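Local coordinates for SAM-dependent O-methyltransferase (Leptospira interrogans, PDB 2HNK), which transfers a methyl group from S-adenosyl-L-methionine to an oxygen atom of its acceptor substrate, at the interface of chains A and B. Residues are numbered along the deposited sequence; one frame, centred on the assembly and turned at random. Chains: chain A/B, SAM-dependent O-methyltransferase.

Contact 1: the interface of chains A and B. Residues chain A 4; chain B 45-47.
The ammonium nitrogen of A:Lys4 forms a salt bridge with the carboxylate of B:Glu47, NZ standing 3.4 Å from OE2. As a hydrogen bond this pair is weak, and the geometry agrees with the distance: the angle CE-NZ-OE2 is only about 80°, well short of tetrahedral, so the attraction is probably mostly electrostatic. The two side chains cross at about a right angle. A:Lys4 comes from the N-terminal loop segment of chain A, and its chain, bent at chi2, chi3 and chi4, brings the methylene end as well as NZ beside the carboxylate. On the other side, B:Glu47 lies in the first turn of helix 46-59. Its chi1 of -69° places CG beside the backbone N, and the bend at chi2 (83°) folds the carboxylate back until OE2 is 2.8 Å from its own backbone N. The carboxylate thus faces the amino end of the helix, where the helix dipole would tend to stabilise its negative charge. B:Pro46 borders the ammonium group with its ring, CD being 4.0 Å from NZ, while B:Ser45 adds a looser contact, its CB 4.4 Å from A:Lys4 CG. About 102 Å² of protein surface is hidden in this small patch, of which A:Lys4 supplies 49 Å². The site appears to tether the N-terminal tail of one subunit to the start of a helix in the other, an electrostatic link in the two-fold pair.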
ATOM      1  N   LYS A   4      -0.260 -15.139 -10.706  1.00 42.35           N
ATOM      2  CA  LYS A   4      -0.333 -14.608  -9.345  1.00 41.57           C
ATOM      3  C   LYS A   4      -1.268 -13.403  -9.319  1.00 40.94           C
ATOM      4  O   LYS A   4      -2.173 -13.323  -8.495  1.00 41.49           O
ATOM      5  CB  LYS A   4       1.063 -14.244  -8.828  1.00 41.68           C
ATOM      6  CG  LYS A   4       1.740 -15.343  -8.010  1.00 41.60           C
ATOM      7  CD  LYS A   4       3.179 -15.592  -8.478  1.00 41.87           C
ATOM      8  CE  LYS A   4       4.126 -15.986  -7.335  1.00 42.00           C
ATOM      9  NZ  LYS A   4       3.524 -16.829  -6.264  1.00 42.08           N
TER
ATOM     10  N   SER B  45      -1.649 -14.862  -2.502  1.00 37.94           N
ATOM     11  CA  SER B  45      -0.250 -15.057  -2.871  1.00 35.52           C
ATOM     12  C   SER B  45       0.663 -14.608  -1.718  1.00 33.67           C
ATOM     13  O   SER B  45       0.239 -13.816  -0.865  1.00 33.19           O
ATOM     14  CB  SER B  45       0.065 -14.243  -4.129  1.00 35.75           C
ATOM     15  OG  SER B  45      -0.426 -12.916  -4.010  1.00 35.51           O
ATOM     16  N   PRO B  46       1.905 -15.127  -1.669  1.00 31.90           N
ATOM     17  CA  PRO B  46       2.879 -14.618  -0.699  1.00 30.76           C
ATOM     18  C   PRO B  46       3.258 -13.141  -0.920  1.00 29.33           C
ATOM     19  O   PRO B  46       3.577 -12.446   0.038  1.00 28.83           O
ATOM     20  CB  PRO B  46       4.090 -15.540  -0.886  1.00 30.77           C
ATOM     21  CG  PRO B  46       3.902 -16.176  -2.199  1.00 31.32           C
ATOM     22  CD  PRO B  46       2.447 -16.242  -2.464  1.00 31.85           C
ATOM     23  N   GLU B  47       3.215 -12.691  -2.171  1.00 28.05           N
ATOM     24  CA  GLU B  47       3.347 -11.282  -2.524  1.00 26.92           C
ATOM     25  C   GLU B  47       2.256 -10.447  -1.856  1.00 25.88           C
ATOM     26  O   GLU B  47       2.540  -9.425  -1.239  1.00 25.11           O
ATOM     27  CB  GLU B  47       3.278 -11.089  -4.046  1.00 27.02           C
ATOM     28  CG  GLU B  47       4.469 -11.625  -4.852  1.00 28.51           C
ATOM     29  CD  GLU B  47       4.388 -13.117  -5.157  1.00 30.46           C
ATOM     30  OE1 GLU B  47       5.335 -13.635  -5.794  1.00 30.76           O
ATOM     31  OE2 GLU B  47       3.393 -13.775  -4.765  1.00 29.89           O
TER

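Contact 2: the interface of chains A and B. Residues chain A 55, 59, 176, 227, 229; chain B 54-55, 58.
B:Ile58 projects between A:Leu176 and A:Ser59 and loses 82 Å² of surface to chain A, the largest share in this patch. Its two branches have different partners. CG1 lies beside the backbone N (chi1 -69°) and carries CD1 toward the leucine, 3.8 Å from A:Leu176 CD1, with the two side chains at about a right angle; CG2, directed roughly at right angles to that arm, rests 3.7 Å from CB of A:Ser59. One helical turn earlier, B:Ile54 lies against strand 225-230. With chi1 at -155° its CG1 arm reaches along toward A:Arg229, and CD1 touches that residue's CB at 3.7 Å, so the arginine offers its aliphatic base here. The other branch, CG2, faces A:Leu227 CD1 at 4.0 Å, the side chains meeting obliquely. Near the two-fold axis the two copies of Leu55 cross almost perpendicularly, A:Leu55 CD2 lying 3.9 Å from B:Leu55 CD1. Their side-chain torsions differ, so the modelled symmetry is inexact at this point. Helix 46-59 of each chain thereby packs against its own counterpart as well as against the partner's sheet. A water joins the helix ends, 2.8 Å from the backbone O of A:Ser59 and 2.6 Å from the backbone O of B:Ile58.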
ATOM      1  N   LEU A  55      -1.339   6.227   0.876  1.00 24.25           N
ATOM      2  CA  LEU A  55      -0.135   5.848   1.633  1.00 23.86           C
ATOM      3  C   LEU A  55       0.421   6.973   2.513  1.00 23.68           C
ATOM      4  O   LEU A  55       0.901   6.709   3.613  1.00 23.79           O
ATOM      5  CB  LEU A  55       0.960   5.340   0.704  1.00 23.76           C
ATOM      6  CG  LEU A  55       0.727   3.976   0.060  1.00 24.39           C
ATOM      7  CD1 LEU A  55       1.802   3.770  -0.991  1.00 23.51           C
ATOM      8  CD2 LEU A  55       0.721   2.845   1.106  1.00 23.76           C
ATOM      9  N   SER A  59       0.352   6.434   6.526  1.00 22.57           N
ATOM     10  CA  SER A  59       1.663   6.464   7.190  1.00 22.29           C
ATOM     11  C   SER A  59       1.759   7.543   8.264  1.00 22.33           C
ATOM     12  O   SER A  59       2.612   7.454   9.154  1.00 22.21           O
ATOM     13  CB  SER A  59       2.785   6.672   6.176  1.00 22.07           C
ATOM     14  OG  SER A  59       2.808   8.004   5.713  1.00 21.57           O
ATOM     15  N   LEU A 176       9.112   5.473   5.575  1.00 21.37           N
ATOM     16  CA  LEU A 176       8.781   4.776   4.343  1.00 20.34           C
ATOM     17  C   LEU A 176       9.473   5.328   3.103  1.00 19.99           C
ATOM     18  O   LEU A 176       9.476   6.537   2.858  1.00 19.64           O
ATOM     19  CB  LEU A 176       7.265   4.797   4.135  1.00 20.73           C
ATOM     20  CG  LEU A 176       6.655   4.179   2.874  1.00 20.25           C
ATOM     21  CD1 LEU A 176       6.975   2.683   2.797  1.00 20.36           C
ATOM     22  CD2 LEU A 176       5.145   4.422   2.855  1.00 19.45           C
ATOM     23  N   LEU A 227       7.339  -0.512  -1.903  1.00 21.91           N
ATOM     24  CA  LEU A 227       7.187   0.057  -0.570  1.00 22.30           C
ATOM     25  C   LEU A 227       8.309  -0.515   0.290  1.00 22.46           C
ATOM     26  O   LEU A 227       8.381  -1.722   0.493  1.00 22.34           O
ATOM     27  CB  LEU A 227       5.814  -0.266   0.020  1.00 21.90           C
ATOM     28  CG  LEU A 227       4.614   0.113  -0.852  1.00 21.95           C
ATOM     29  CD1 LEU A 227       3.292  -0.235  -0.155  1.00 21.07           C
ATOM     30  CD2 LEU A 227       4.686   1.586  -1.260  1.00 19.78           C
ATOM     31  N   ARG A 229      10.122  -0.090   3.942  1.00 24.10           N
ATOM     32  CA  ARG A 229       9.940   0.498   5.262  1.00 25.70           C
ATOM     33  C   ARG A 229      11.161   0.247   6.129  1.00 26.16           C
ATOM     34  O   ARG A 229      11.574  -0.898   6.322  1.00 26.18           O
ATOM     35  CB  ARG A 229       8.674  -0.039   5.951  1.00 25.43           C
ATOM     36  CG  ARG A 229       8.420   0.564   7.323  1.00 25.75           C
ATOM     37  CD  ARG A 229       7.301  -0.161   8.067  1.00 26.86           C
ATOM     38  NE  ARG A 229       7.217   0.215   9.486  1.00 26.73           N
ATOM     39  CZ  ARG A 229       7.864  -0.414  10.466  1.00 27.44           C
ATOM     40  NH1 ARG A 229       8.655  -1.448  10.204  1.00 25.75           N
ATOM     41  NH2 ARG A 229       7.727  -0.006  11.718  1.00 28.52           N
TER
ATOM     42  N   ILE B  54       3.501  -5.166   5.149  1.00 24.32           N
ATOM     43  CA  ILE B  54       4.026  -3.800   5.129  1.00 24.32           C
ATOM     44  C   ILE B  54       2.961  -2.756   5.491  1.00 23.90           C
ATOM     45  O   ILE B  54       3.227  -1.821   6.250  1.00 23.31           O
ATOM     46  CB  ILE B  54       4.777  -3.462   3.794  1.00 24.59           C
ATOM     47  CG1 ILE B  54       5.805  -2.355   4.014  1.00 25.74           C
ATOM     48  CG2 ILE B  54       3.828  -3.066   2.663  1.00 25.19           C
ATOM     49  CD1 ILE B  54       7.223  -2.844   4.001  1.00 27.18           C
ATOM     50  N   LEU B  55       1.754  -2.936   4.961  1.00 23.82           N
ATOM     51  CA  LEU B  55       0.637  -2.045   5.260  1.00 23.74           C
ATOM     52  C   LEU B  55       0.287  -2.023   6.745  1.00 23.26           C
ATOM     53  O   LEU B  55      -0.036  -0.974   7.288  1.00 23.12           O
ATOM     54  CB  LEU B  55      -0.593  -2.443   4.449  1.00 23.69           C
ATOM     55  CG  LEU B  55      -1.084  -1.625   3.246  1.00 25.19           C
ATOM     56  CD1 LEU B  55      -0.042  -0.732   2.578  1.00 24.53           C
ATOM     57  CD2 LEU B  55      -1.748  -2.567   2.225  1.00 24.22           C
ATOM     58  N   ILE B  58       3.151   0.076   8.333  1.00 22.81           N
ATOM     59  CA  ILE B  58       3.047   1.475   7.919  1.00 22.80           C
ATOM     60  C   ILE B  58       1.904   2.162   8.671  1.00 22.54           C
ATOM     61  O   ILE B  58       2.067   3.271   9.176  1.00 22.56           O
ATOM     62  CB  ILE B  58       2.844   1.592   6.363  1.00 22.73           C
ATOM     63  CG1 ILE B  58       4.112   1.173   5.613  1.00 23.50           C
ATOM     64  CG2 ILE B  58       2.422   2.992   5.949  1.00 22.27           C
ATOM     65  CD1 ILE B  58       3.895   0.951   4.100  1.00 22.88           C
TER
HETATM   66  O   HOH W   1       4.052   5.015   9.376  1.00 18.28           O

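Contact 3: the interface of chains A and B. Residues chain A 6, 8, 12, 15-16; chain B 183, 188-189, 218.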
ATOM      1  N   ILE A   6      -4.052 -10.844 -11.333  1.00 38.02           N
ATOM      2  CA  ILE A   6      -5.032 -10.682 -12.381  1.00 37.70           C
ATOM      3  C   ILE A   6      -4.382 -10.091 -13.642  1.00 37.78           C
ATOM      4  O   ILE A   6      -3.525  -9.201 -13.560  1.00 37.70           O
ATOM      5  CB  ILE A   6      -6.204  -9.785 -11.881  1.00 37.59           C
ATOM      6  CG1 ILE A   6      -7.328  -9.709 -12.923  1.00 36.82           C
ATOM      7  CG2 ILE A   6      -5.697  -8.391 -11.447  1.00 36.93           C
ATOM      8  CD1 ILE A   6      -8.675  -9.310 -12.349  1.00 34.36           C
ATOM      9  N   LEU A   8      -4.681  -7.669 -16.503  1.00 37.63           N
ATOM     10  CA  LEU A   8      -5.439  -6.461 -16.748  1.00 37.59           C
ATOM     11  C   LEU A   8      -5.731  -6.300 -18.220  1.00 37.52           C
ATOM     12  O   LEU A   8      -4.929  -6.673 -19.070  1.00 37.60           O
ATOM     13  CB  LEU A   8      -4.707  -5.235 -16.206  1.00 37.45           C
ATOM     14  CG  LEU A   8      -4.637  -5.131 -14.681  1.00 37.44           C
ATOM     15  CD1 LEU A   8      -3.820  -3.921 -14.300  1.00 37.38           C
ATOM     16  CD2 LEU A   8      -6.023  -5.053 -14.065  1.00 37.21           C
ATOM     17  N   LEU A  12     -10.851  -3.395 -18.093  1.00 34.09           N
ATOM     18  CA  LEU A  12     -10.707  -3.558 -16.650  1.00 33.47           C
ATOM     19  C   LEU A  12     -10.029  -2.340 -16.012  1.00 32.93           C
ATOM     20  O   LEU A  12     -10.429  -1.908 -14.934  1.00 32.56           O
ATOM     21  CB  LEU A  12      -9.979  -4.860 -16.307  1.00 33.34           C
ATOM     22  CG  LEU A  12     -10.096  -5.431 -14.887  1.00 33.51           C
ATOM     23  CD1 LEU A  12     -11.517  -5.360 -14.301  1.00 32.76           C
ATOM     24  CD2 LEU A  12      -9.593  -6.865 -14.887  1.00 33.55           C
ATOM     25  N   TYR A  15     -12.616   0.269 -15.774  1.00 29.85           N
ATOM     26  CA  TYR A  15     -13.428  -0.036 -14.594  1.00 29.15           C
ATOM     27  C   TYR A  15     -12.776   0.429 -13.284  1.00 28.97           C
ATOM     28  O   TYR A  15     -13.446   1.017 -12.427  1.00 28.43           O
ATOM     29  CB  TYR A  15     -13.756  -1.537 -14.516  1.00 28.65           C
ATOM     30  CG  TYR A  15     -14.506  -1.911 -13.246  1.00 28.14           C
ATOM     31  CD1 TYR A  15     -15.903  -2.019 -13.238  1.00 26.67           C
ATOM     32  CD2 TYR A  15     -13.815  -2.138 -12.049  1.00 26.64           C
ATOM     33  CE1 TYR A  15     -16.590  -2.350 -12.072  1.00 26.48           C
ATOM     34  CE2 TYR A  15     -14.482  -2.454 -10.887  1.00 27.26           C
ATOM     35  CZ  TYR A  15     -15.871  -2.555 -10.899  1.00 27.88           C
ATOM     36  OH  TYR A  15     -16.516  -2.880  -9.740  1.00 27.67           O
ATOM     37  N   ILE A  16     -11.480   0.152 -13.137  1.00 28.93           N
ATOM     38  CA  ILE A  16     -10.705   0.596 -11.978  1.00 29.08           C
ATOM     39  C   ILE A  16     -10.745   2.119 -11.839  1.00 29.38           C
ATOM     40  O   ILE A  16     -10.984   2.652 -10.753  1.00 28.92           O
ATOM     41  CB  ILE A  16      -9.232   0.105 -12.051  1.00 29.10           C
ATOM     42  CG1 ILE A  16      -9.170  -1.428 -11.999  1.00 28.66           C
ATOM     43  CG2 ILE A  16      -8.382   0.745 -10.933  1.00 28.08           C
ATOM     44  CD1 ILE A  16      -7.832  -2.012 -12.415  1.00 28.98           C
TER
ATOM     45  N   LEU B 183     -11.720  -7.196  -7.880  1.00 24.19           N
ATOM     46  CA  LEU B 183     -11.808  -7.293  -9.341  1.00 24.75           C
ATOM     47  C   LEU B 183     -12.478  -8.592  -9.804  1.00 25.19           C
ATOM     48  O   LEU B 183     -12.886  -8.700 -10.954  1.00 24.81           O
ATOM     49  CB  LEU B 183     -10.436  -7.089  -9.993  1.00 24.37           C
ATOM     50  CG  LEU B 183      -9.856  -5.671  -9.831  1.00 24.42           C
ATOM     51  CD1 LEU B 183      -8.471  -5.571 -10.428  1.00 23.57           C
ATOM     52  CD2 LEU B 183     -10.781  -4.608 -10.430  1.00 24.06           C
ATOM     53  N   VAL B 188     -16.236  -8.188 -12.707  1.00 28.27           N
ATOM     54  CA  VAL B 188     -16.854  -6.920 -12.295  1.00 28.28           C
ATOM     55  C   VAL B 188     -17.047  -5.937 -13.455  1.00 28.69           C
ATOM     56  O   VAL B 188     -17.988  -5.146 -13.454  1.00 28.73           O
ATOM     57  CB  VAL B 188     -16.065  -6.225 -11.146  1.00 28.11           C
ATOM     58  CG1 VAL B 188     -16.052  -7.102  -9.901  1.00 27.28           C
ATOM     59  CG2 VAL B 188     -14.639  -5.855 -11.581  1.00 26.92           C
ATOM     60  N   ALA B 189     -16.161  -6.007 -14.445  1.00 29.25           N
ATOM     61  CA  ALA B 189     -16.225  -5.123 -15.602  1.00 30.03           C
ATOM     62  C   ALA B 189     -17.129  -5.662 -16.738  1.00 30.45           C
ATOM     63  O   ALA B 189     -17.356  -4.970 -17.729  1.00 30.86           O
ATOM     64  CB  ALA B 189     -14.814  -4.825 -16.110  1.00 29.59           C
ATOM     65  N   LEU B 218      -7.557   1.434  -5.467  1.00 24.34           N
ATOM     66  CA  LEU B 218      -7.804   0.079  -5.944  1.00 24.39           C
ATOM     67  C   LEU B 218      -6.567  -0.455  -6.678  1.00 24.61           C
ATOM     68  O   LEU B 218      -6.303  -0.118  -7.836  1.00 24.26           O
ATOM     69  CB  LEU B 218      -9.045   0.039  -6.842  1.00 23.96           C
ATOM     70  CG  LEU B 218      -9.747  -1.319  -7.035  1.00 23.75           C
ATOM     71  CD1 LEU B 218     -11.099  -1.126  -7.716  1.00 21.35           C
ATOM     72  CD2 LEU B 218      -8.886  -2.344  -7.797  1.00 21.42           C
TER
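Helix 10-18 of chain A, with the loop leading into it, packs on three elements of chain B: the loop residue B:Leu183, the 3-10 helix 184-189 that follows it, and strand 214-219. A:Tyr15 lies across B:Val188 at about a right angle. One methyl of the valine, CG2, sits 3.4 Å above the plane of the phenol ring and is offset toward the rim, a CH-pi contact on that face. The tyrosine's CG is anti to its own backbone N (chi1 175°), which swings the ring away from the helix and over the 3-10 segment; nearer the backbone, its CB meets B:Ala189 CB at 3.8 Å. That same methyl also touches A:Leu12, whose CD1 is 3.8 Å away. B:Leu183, with 57 Å² hidden, is the residue of this patch with most surface hidden and inserts between the loop and the helix. Its CB meets A:Ile6 CD1 at 3.7 Å, while its CD2 methyl lies 3.9 Å from A:Ile16 CG1 and 4.0 Å from A:Leu12 CD1. The isoleucine contacts are roughly perpendicular, that of A:Leu12 oblique. A:Ile16 turns its other branch toward the strand, CG2 standing 3.8 Å from the backbone O of B:Leu218.

The C-alpha centres of contact 1 lie about 18 Å from those of both contact 2 and contact 3, which are themselves about 24 Å apart. Helix 46-59 of chain B joins contacts 1 and 2, its first turn serving the former and its later turns the latter. The N-terminal segment of chain A runs from contact 1 into contact 3. Contacts 2 and 3 are made largely by apolar side chains, with a water bridge in contact 2, whereas contact 1 rests on a salt bridge. By two-fold symmetry each N-terminal segment reaches onto the other subunit, which suggests a genuine dimer, though the structure alone does not prove it.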